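Local coordinates for MazG-related protein (PDB 2YXH), which binds magnesium ions and probably hydrolyses nucleoside triphosphates to the monophosphate and pyrophosphate, at residues 65-68 against 69-73. The protein carries 1 engineered substitution. Numbering follows the deposited sequence.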
# COMPACT_ATOMS: atom_id res chain seq x y z
N ALA A 65 -3.59 6.02 3.76
CA ALA A 65 -2.87 7.26 3.57
C ALA A 65 -3.83 8.45 3.44
O ALA A 65 -3.69 9.45 4.18
CB ALA A 65 -1.91 7.20 2.36
N ALA A 66 -4.78 8.38 2.54
CA ALA A 66 -5.76 9.50 2.34
C ALA A 66 -6.46 10.07 3.58
O ALA A 66 -6.64 11.31 3.71
CB ALA A 66 -6.82 9.15 1.26
N VAL A 67 -6.85 9.18 4.51
CA VAL A 67 -7.61 9.62 5.60
C VAL A 67 -6.66 10.09 6.71
O VAL A 67 -7.06 10.89 7.56
CB VAL A 67 -8.52 8.46 6.15
CG1 VAL A 67 -9.16 8.88 7.48
CG2 VAL A 67 -9.67 8.07 5.06
N ALA A 68 -5.43 9.55 6.72
CA ALA A 68 -4.33 10.10 7.53
C ALA A 68 -4.12 11.58 7.13
O ALA A 68 -3.91 12.42 7.99
CB ALA A 68 -3.09 9.32 7.35
N GLN A 69 -4.19 11.91 5.84
CA GLN A 69 -4.15 13.31 5.42
C GLN A 69 -5.43 14.04 5.84
O GLN A 69 -5.37 15.16 6.32
CB GLN A 69 -4.01 13.43 3.90
CG GLN A 69 -4.05 14.84 3.40
CD GLN A 69 -4.17 14.96 1.79
OE1 GLN A 69 -5.22 14.67 1.15
NE2 GLN A 69 -3.10 15.41 1.20
N ARG A 70 -6.59 13.43 5.61
CA ARG A 70 -7.86 14.06 5.87
C ARG A 70 -8.01 14.49 7.34
O ARG A 70 -8.34 15.65 7.68
CB ARG A 70 -9.00 13.06 5.59
CG ARG A 70 -10.31 13.77 5.43
CD ARG A 70 -11.45 12.79 5.41
NE ARG A 70 -11.58 11.94 6.63
CZ ARG A 70 -12.23 10.80 6.62
NH1 ARG A 70 -12.79 10.36 5.47
NH2 ARG A 70 -12.30 10.10 7.75
N ASP A 71 -7.82 13.50 8.18
CA ASP A 71 -8.04 13.62 9.59
C ASP A 71 -6.83 14.11 10.42
O ASP A 71 -7.03 14.60 11.49
CB ASP A 71 -8.56 12.31 10.15
CG ASP A 71 -9.99 12.02 9.69
OD1 ASP A 71 -10.57 12.82 8.94
OD2 ASP A 71 -10.53 10.95 10.05
N TYR A 72 -5.60 13.83 10.00
CA TYR A 72 -4.44 14.02 10.86
C TYR A 72 -3.45 14.99 10.17
O TYR A 72 -2.40 15.29 10.70
CB TYR A 72 -3.79 12.74 11.31
CG TYR A 72 -4.74 11.93 12.21
CD1 TYR A 72 -4.79 12.20 13.58
CD2 TYR A 72 -5.55 10.91 11.70
CE1 TYR A 72 -5.73 11.52 14.43
CE2 TYR A 72 -6.52 10.19 12.56
CZ TYR A 72 -6.57 10.55 13.92
OH TYR A 72 -7.47 9.90 14.83
N GLY A 73 -3.83 15.43 8.97
CA GLY A 73 -3.05 16.33 8.10
C GLY A 73 -1.75 15.73 7.58
O GLY A 73 -0.91 16.43 7.00
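The last turns of helix 47-72, the helix that supplies Glu53, Asp56 and Asp60 to the magnesium sites, bring Val67 against Arg70 and Asp71 on one flank. Backbone i to i+4 bonds build these turns: Arg70 N to Ala66 O and Asp71 N to Val67 O, the latter 2.8 Å long and nearly straight. Towards the end they slacken: Tyr72 N to Ala68 O is bent (136°), and Gly73 N to Gln69 O is weak. The helix ends at Gly73, whose positive phi (66°) glycine readily adopts, and the Ala68 backbone is also hydrogen-bonded to that of Ile74. On the flank, Val67 and Arg70 lie side by side. The CG1 methyl of Val67, swung opposite the backbone N (chi1 170°), lies over one face of the Arg70 guanidinium, off-centre and 3.4 Å from NH2. CG2 reaches the same group near Arg70 NH1, at 3.9 Å. Asp71 meets the guanidinium at its edge, in a side-on salt bridge: Arg70 NE to Asp71 OD1 at 2.7 Å, Arg70 NH2 to Asp71 OD2 at 3.0 Å. Both oxygens lie close to the guanidinium plane, but the carboxylate is tilted, OD1 being approached from above its own plane. Val67 CG1 also touches Asp71 OD2 (3.6 Å). Beyond the pair, Arg70 NH1 and NH2 bond the carbonyls of Leu19 and Gln22, while Val67 packs on Ile24 and Leu27 of helix 24-43. Ala68 packs on Ile54 and Tyr72 on Val42 of the second subunit. Two bonds to Asp71 and two to backbone carbonyls thus fix the rotation of the guanidinium beneath a valine methyl, tying the helix end to the 19-22 region; the neighbouring carboxylate probably helps balance its charge.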